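Local coordinates for putative nucleoprotein (Infectious salmon anemia virus, PDB 4EWC), which encapsidates the negative-strand viral RNA, shielding it from nucleases and forming the ribonucleoprotein that serves as template for transcription and replication, at the interface of chains A and B. Numbering follows the deposited sequence. Chains: chain A/B, Putative nucleoprotein.

Contact 1: the interface of chains A and B. Residues chain A 277, 279, 292-293, 454, 589; chain B 513-515.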
loop_
_atom_site.group_PDB
_atom_site.type_symbol
_atom_site.label_atom_id
_atom_site.label_comp_id
_atom_site.label_asym_id
_atom_site.label_seq_id
_atom_site.Cartn_x
_atom_site.Cartn_y
_atom_site.Cartn_z
ATOM N N PRO A 277 -1.265 -9.366 18.990
ATOM C CA PRO A 277 -1.138 -7.915 19.163
ATOM C C PRO A 277 -1.529 -7.432 20.545
ATOM O O PRO A 277 -0.970 -6.443 21.025
ATOM C CB PRO A 277 -2.144 -7.347 18.157
ATOM C CG PRO A 277 -2.332 -8.377 17.186
ATOM C CD PRO A 277 -2.062 -9.697 17.802
ATOM N N VAL A 279 -5.172 -7.579 21.362
ATOM C CA VAL A 279 -6.598 -7.236 21.235
ATOM C C VAL A 279 -7.413 -7.742 22.418
ATOM O O VAL A 279 -8.201 -7.009 23.007
ATOM C CB VAL A 279 -7.268 -7.881 20.003
ATOM C CG1 VAL A 279 -8.694 -7.343 19.863
ATOM C CG2 VAL A 279 -6.495 -7.608 18.751
ATOM N N THR A 292 -5.396 -1.082 20.447
ATOM C CA THR A 292 -4.374 -2.121 20.598
ATOM C C THR A 292 -3.029 -1.584 20.141
ATOM O O THR A 292 -2.003 -1.893 20.732
ATOM C CB THR A 292 -4.729 -3.389 19.821
ATOM O OG1 THR A 292 -6.014 -3.860 20.253
ATOM C CG2 THR A 292 -3.682 -4.496 20.062
ATOM N N THR A 293 -3.045 -0.737 19.116
ATOM C CA THR A 293 -1.815 -0.135 18.609
ATOM C C THR A 293 -1.064 0.676 19.668
ATOM O O THR A 293 0.113 0.970 19.508
ATOM C CB THR A 293 -2.050 0.714 17.329
ATOM O OG1 THR A 293 -2.801 1.892 17.643
ATOM C CG2 THR A 293 -2.794 -0.110 16.263
ATOM N N PHE A 454 3.101 -2.469 14.988
ATOM C CA PHE A 454 2.064 -1.539 14.569
ATOM C C PHE A 454 2.533 -0.557 13.529
ATOM O O PHE A 454 1.886 0.467 13.289
ATOM C CB PHE A 454 1.462 -0.840 15.793
ATOM C CG PHE A 454 1.006 -1.805 16.836
ATOM C CD1 PHE A 454 0.004 -2.719 16.544
ATOM C CD2 PHE A 454 1.620 -1.865 18.072
ATOM C CE1 PHE A 454 -0.397 -3.635 17.470
ATOM C CE2 PHE A 454 1.211 -2.802 19.009
ATOM C CZ PHE A 454 0.199 -3.682 18.704
ATOM N N PHE A 589 -2.586 -6.460 10.252
ATOM C CA PHE A 589 -3.936 -6.466 10.902
ATOM C C PHE A 589 -5.026 -5.663 10.221
ATOM O O PHE A 589 -6.073 -5.452 10.808
ATOM C CB PHE A 589 -3.911 -6.029 12.372
ATOM C CG PHE A 589 -2.698 -6.470 13.104
ATOM C CD1 PHE A 589 -2.497 -7.814 13.382
ATOM C CD2 PHE A 589 -1.743 -5.547 13.511
ATOM C CE1 PHE A 589 -1.370 -8.237 14.044
ATOM C CE2 PHE A 589 -0.610 -5.956 14.188
ATOM C CZ PHE A 589 -0.425 -7.305 14.457
ATOM N N SER B 513 -12.018 -4.892 10.619
ATOM C CA SER B 513 -10.737 -4.741 11.293
ATOM C C SER B 513 -10.727 -3.634 12.371
ATOM O O SER B 513 -11.316 -2.571 12.192
ATOM C CB SER B 513 -9.639 -4.487 10.273
ATOM O OG SER B 513 -8.368 -4.571 10.901
ATOM N N TRP B 514 -10.041 -3.899 13.478
ATOM C CA TRP B 514 -9.894 -2.936 14.551
ATOM C C TRP B 514 -8.759 -1.924 14.310
ATOM O O TRP B 514 -8.765 -0.855 14.920
ATOM C CB TRP B 514 -9.668 -3.649 15.882
ATOM C CG TRP B 514 -8.543 -4.635 15.808
ATOM C CD1 TRP B 514 -8.651 -5.978 15.615
ATOM C CD2 TRP B 514 -7.123 -4.367 15.881
ATOM N NE1 TRP B 514 -7.412 -6.556 15.579
ATOM C CE2 TRP B 514 -6.452 -5.579 15.746
ATOM C CE3 TRP B 514 -6.373 -3.189 16.076
ATOM C CZ2 TRP B 514 -5.066 -5.688 15.773
ATOM C CZ3 TRP B 514 -4.991 -3.287 16.104
ATOM C CH2 TRP B 514 -4.351 -4.524 15.953
ATOM N N GLN B 515 -7.788 -2.259 13.453
ATOM C CA GLN B 515 -6.617 -1.400 13.245
ATOM C C GLN B 515 -6.927 -0.174 12.387
ATOM O O GLN B 515 -7.136 -0.272 11.181
ATOM C CB GLN B 515 -5.388 -2.188 12.700
ATOM C CG GLN B 515 -4.285 -1.304 12.058
ATOM C CD GLN B 515 -2.847 -1.883 12.111
ATOM O OE1 GLN B 515 -2.377 -2.347 13.134
ATOM N NE2 GLN B 515 -2.153 -1.806 11.011
#
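B:Trp514 slots between A:Val279 and A:Phe589, carried by a segment of chain B that corresponds to the tail loop of orthomyxovirus nucleoproteins, the exchanged element that inserts into a neighbouring protomer. Chain A hides 97 Å² of B:Trp514, and its indole makes the contacts. These apolar contacts take one face, the rim and the far side of the benzo ring. Over one face stands A:Val279 CG2, 3.6 Å from B:Trp514 CE2; A:Thr292 approaches from the same side, its CB 3.7 Å from B:Trp514 CZ3. On the side away from A:Val279, past the outer rim of the benzo ring, A:Phe589 brings CB to 3.6 Å from B:Trp514 CZ2. A:Thr293 CG2 closes the edge in the indole plane, 3.9 Å from B:Trp514 CZ3, and A:Pro277 CG touches more loosely beside B:Trp514 CZ2. The rotamer of B:Trp514, CG between N and the carbonyl carbon (chi1 52°), swings the indole between A:Val279 and A:Phe589. B:Gln515 CB packs from its own chain on the face away from A:Val279.

One polar bond lies to the flank. The hydroxyl OG of B:Ser513 donates to the backbone carbonyl A:Phe589 O at 2.5 Å, in the carbonyl plane, pinning the segment just before the tryptophan. B:Gln515 OE1, the amide oxygen, makes an edge-on contact with the A:Phe589 ring, not a hydrogen bond, with amide and ring planes 81° apart.

Contact 2: the interface of chains A and B. Residues chain A 454-456, 586-587; chain B 518-519.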
loop_
_atom_site.group_PDB
_atom_site.type_symbol
_atom_site.label_atom_id
_atom_site.label_comp_id
_atom_site.label_asym_id
_atom_site.label_seq_id
_atom_site.Cartn_x
_atom_site.Cartn_y
_atom_site.Cartn_z
ATOM N N PHE A 454 3.101 -2.469 14.988
ATOM C CA PHE A 454 2.064 -1.539 14.569
ATOM C C PHE A 454 2.533 -0.557 13.529
ATOM O O PHE A 454 1.886 0.467 13.289
ATOM C CB PHE A 454 1.462 -0.840 15.793
ATOM C CG PHE A 454 1.006 -1.805 16.836
ATOM C CD1 PHE A 454 0.004 -2.719 16.544
ATOM C CD2 PHE A 454 1.620 -1.865 18.072
ATOM C CE1 PHE A 454 -0.397 -3.635 17.470
ATOM C CE2 PHE A 454 1.211 -2.802 19.009
ATOM C CZ PHE A 454 0.199 -3.682 18.704
ATOM N N CYS A 455 3.659 -0.893 12.902
ATOM C CA CYS A 455 4.279 -0.023 11.901
ATOM C C CYS A 455 3.502 -0.113 10.609
ATOM O O CYS A 455 2.873 -1.119 10.333
ATOM C CB CYS A 455 5.717 -0.438 11.639
ATOM S SG CYS A 455 6.567 0.545 10.374
ATOM N N SER A 456 3.550 0.947 9.823
ATOM C CA SER A 456 2.987 0.944 8.486
ATOM C C SER A 456 3.431 -0.288 7.692
ATOM O O SER A 456 4.611 -0.673 7.724
ATOM C CB SER A 456 3.418 2.219 7.742
ATOM O OG SER A 456 3.314 2.056 6.337
ATOM N N VAL A 586 -2.507 1.786 5.743
ATOM C CA VAL A 586 -2.710 0.353 5.880
ATOM C C VAL A 586 -1.591 -0.210 6.742
ATOM O O VAL A 586 -0.436 0.225 6.649
ATOM C CB VAL A 586 -2.735 -0.392 4.508
ATOM C CG1 VAL A 586 -2.835 -1.903 4.718
ATOM C CG2 VAL A 586 -3.899 0.077 3.689
ATOM N N GLY A 587 -1.926 -1.161 7.600
ATOM C CA GLY A 587 -0.899 -1.830 8.343
ATOM C C GLY A 587 -1.086 -3.321 8.275
ATOM O O GLY A 587 -1.892 -3.856 7.500
ATOM N N VAL B 518 -1.531 3.549 11.803
ATOM C CA VAL B 518 -0.209 2.966 11.858
ATOM C C VAL B 518 0.747 4.030 12.348
ATOM O O VAL B 518 0.377 5.192 12.478
ATOM C CB VAL B 518 0.249 2.403 10.507
ATOM C CG1 VAL B 518 -0.603 1.221 10.155
ATOM C CG2 VAL B 518 0.148 3.462 9.418
ATOM N N THR B 519 1.963 3.611 12.665
ATOM C CA THR B 519 3.023 4.533 13.008
ATOM C C THR B 519 4.116 4.388 11.977
ATOM O O THR B 519 4.109 3.449 11.160
ATOM C CB THR B 519 3.589 4.295 14.433
ATOM O OG1 THR B 519 4.068 2.946 14.586
ATOM C CG2 THR B 519 2.515 4.579 15.466
#
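B:Thr519 pairs with the backbone of A:Phe454 to A:Ser456 in a parallel beta bridge, centred on A:Cys455, by which strand 517-519 of the exchanged tail-loop segment joins the neighbouring subunit. This pairing is the tight part. B:Thr519 N donates to A:Phe454 O at 3.2 Å, and A:Ser456 N donates to B:Thr519 O at 2.9 Å. Both amide and carbonyl of B:Thr519 are thus used by one stretch of chain A, which would set the register through main-chain atoms. Chain A hides 28 Å² of B:Thr519, whose OG1 also comes near A:Phe454 O at 3.5 Å, a proximity rather than a firm bond. B:Val518 packs against A:Ser456 beside the bridge, its CB 3.7 Å from A:Ser456 CA, and its CG2 turns toward A:Ser456 CB at 3.9 Å.

The rim is looser. B:Val518 CG1, anti to the carbonyl carbon (chi1 -67°), points away from A:Ser456 and grazes A:Gly587 CA at 3.6 Å, with the carbonyl oxygen of A:Val586 near the same methyl; these two residues lose 1 and 2 Å² to chain B. A:Cys455, although at the centre of the bridge, likewise loses 2 Å², and its SG remains 3.9 Å from B:Thr519 O.

Contact 3: the interface of chains A and B. Residues chain A 390, 414, 500-503; chain B 520-522.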
loop_
_atom_site.group_PDB
_atom_site.type_symbol
_atom_site.label_atom_id
_atom_site.label_comp_id
_atom_site.label_asym_id
_atom_site.label_seq_id
_atom_site.Cartn_x
_atom_site.Cartn_y
_atom_site.Cartn_z
ATOM N N PHE A 390 17.165 0.309 16.840
ATOM C CA PHE A 390 17.127 -0.332 15.538
ATOM C C PHE A 390 18.306 -1.301 15.400
ATOM O O PHE A 390 19.436 -0.896 15.077
ATOM C CB PHE A 390 17.116 0.723 14.435
ATOM C CG PHE A 390 15.965 1.675 14.547
ATOM C CD1 PHE A 390 14.659 1.237 14.327
ATOM C CD2 PHE A 390 16.166 3.000 14.921
ATOM C CE1 PHE A 390 13.584 2.109 14.454
ATOM C CE2 PHE A 390 15.094 3.870 15.047
ATOM C CZ PHE A 390 13.808 3.421 14.813
ATOM N N LYS A 414 19.679 6.422 16.383
ATOM C CA LYS A 414 19.299 7.469 15.424
ATOM C C LYS A 414 18.484 6.963 14.224
ATOM O O LYS A 414 17.585 7.650 13.756
ATOM C CB LYS A 414 20.517 8.253 14.917
ATOM C CG LYS A 414 21.466 7.436 14.012
ATOM C CD LYS A 414 22.536 8.295 13.322
ATOM C CE LYS A 414 23.746 7.458 12.887
ATOM N NZ LYS A 414 23.491 6.532 11.722
ATOM N N GLU A 500 14.083 3.610 7.301
ATOM C CA GLU A 500 13.389 4.882 7.087
ATOM C C GLU A 500 14.241 6.075 7.548
ATOM O O GLU A 500 14.758 6.082 8.669
ATOM C CB GLU A 500 12.034 4.898 7.814
ATOM C CG GLU A 500 11.364 6.276 7.854
ATOM C CD GLU A 500 9.955 6.260 8.461
ATOM O OE1 GLU A 500 9.687 5.493 9.407
ATOM O OE2 GLU A 500 9.095 7.025 7.988
ATOM N N ALA A 501 14.391 7.066 6.673
ATOM C CA ALA A 501 15.075 8.291 7.047
ATOM C C ALA A 501 14.261 8.950 8.135
ATOM O O ALA A 501 13.045 8.959 8.077
ATOM C CB ALA A 501 15.222 9.233 5.862
ATOM N N ARG A 502 14.939 9.474 9.139
ATOM C CA ARG A 502 14.277 10.204 10.180
ATOM C C ARG A 502 13.930 11.580 9.619
ATOM O O ARG A 502 14.792 12.276 9.105
ATOM C CB ARG A 502 15.198 10.296 11.395
ATOM C CG ARG A 502 14.487 10.707 12.651
ATOM C CD ARG A 502 15.459 10.886 13.783
ATOM N NE ARG A 502 15.868 9.628 14.394
ATOM C CZ ARG A 502 15.137 8.942 15.272
ATOM N NH1 ARG A 502 13.930 9.368 15.638
ATOM N NH2 ARG A 502 15.614 7.821 15.787
ATOM N N PRO A 503 12.651 11.966 9.690
ATOM C CA PRO A 503 12.223 13.245 9.101
ATOM C C PRO A 503 12.647 14.460 9.940
ATOM O O PRO A 503 12.672 14.354 11.171
ATOM C CB PRO A 503 10.701 13.127 9.080
ATOM C CG PRO A 503 10.368 12.159 10.185
ATOM C CD PRO A 503 11.540 11.212 10.306
ATOM N N ASP B 520 5.045 5.331 11.990
ATOM C CA ASP B 520 6.242 5.138 11.216
ATOM C C ASP B 520 7.205 4.290 12.047
ATOM O O ASP B 520 6.833 3.760 13.101
ATOM C CB ASP B 520 6.855 6.482 10.852
ATOM C CG ASP B 520 7.327 7.262 12.057
ATOM O OD1 ASP B 520 7.313 6.742 13.197
ATOM O OD2 ASP B 520 7.727 8.431 11.859
ATOM N N SER B 521 8.448 4.210 11.598
ATOM C CA SER B 521 9.437 3.396 12.271
ATOM C C SER B 521 9.778 3.896 13.666
ATOM O O SER B 521 10.123 3.122 14.552
ATOM C CB SER B 521 10.704 3.331 11.433
ATOM O OG SER B 521 10.382 3.192 10.063
ATOM N N PHE B 522 9.651 5.197 13.871
ATOM C CA PHE B 522 10.100 5.819 15.116
ATOM C C PHE B 522 8.996 5.865 16.153
ATOM O O PHE B 522 9.250 6.092 17.348
ATOM C CB PHE B 522 10.642 7.212 14.788
ATOM C CG PHE B 522 11.600 7.195 13.637
ATOM C CD1 PHE B 522 12.891 6.702 13.809
ATOM C CD2 PHE B 522 11.197 7.586 12.362
ATOM C CE1 PHE B 522 13.784 6.658 12.750
ATOM C CE2 PHE B 522 12.096 7.520 11.285
ATOM C CZ PHE B 522 13.387 7.056 11.491
HETATM O O HOH W 1 8.290 9.034 9.101
#
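A:Glu500 OE1, a carboxylate oxygen, is gripped by two donors of B:Ser521: the hydroxyl OG at 2.5 Å and the backbone N at 2.8 Å. The amide comes in nearly along the C-O axis, while the hydroxyl meets the anti side, somewhat out of the carboxylate plane. An extended A:Glu500 chain, CG anti to its N (chi1 169°), delivers the carboxylate to this turn. A water between its other oxygen, OE2, and B:Asp520 OD2 is doubtful, since it is modelled too close to A:Glu500. The like charge of B:Asp520 might raise the pKa of one acid, an effect partly offset by the two donors on A:Glu500 OE1.

Next to this polar grip, chain A side chains hide 109 Å² of B:Phe522. A:Phe390 meets it edge-to-face, the planes 86° apart and A:Phe390 CZ 3.6 Å from B:Phe522 CD1. A:Arg502 lays its aliphatic part over one face of the B:Phe522 ring, then bends at chi3 so that B:Phe522 CD1 lies over the rim of the guanidinium, 3.5 Å from A:Arg502 CZ, with the planes tilted by 41°. The second shell holds that guanidinium: A:Arg502 NE donates to A:Lys414 O at 2.7 Å, in the carbonyl plane on a lone pair, while NH2 reaches the same oxygen from above the plane, off the lone pairs. A:Pro503 CD borders the ring on the CE2 side.

The receiving pocket joins strand 499-500 and the residues after it to loop residues preceding helices 394-402 and 417-425; chain B enters just beyond strand 517-519.

Contacts 1, 2 and 3 follow one continuous stretch of chain B, residues 513 to 522, laid across chain A. The C-alpha centres of contacts 1 and 2 are about 9 Å apart and those of contacts 2 and 3 about 13 Å, with about 21 Å between contacts 1 and 3. A:Phe454 belongs to both contact 1 and contact 2. Aromatic plugs at contacts 1 and 3 thus flank the strand pairing of contact 2. Two-fold symmetry repeats the set with the chains exchanged, giving a reciprocal dimer; whether this matches the assembly on RNA the structure alone does not show.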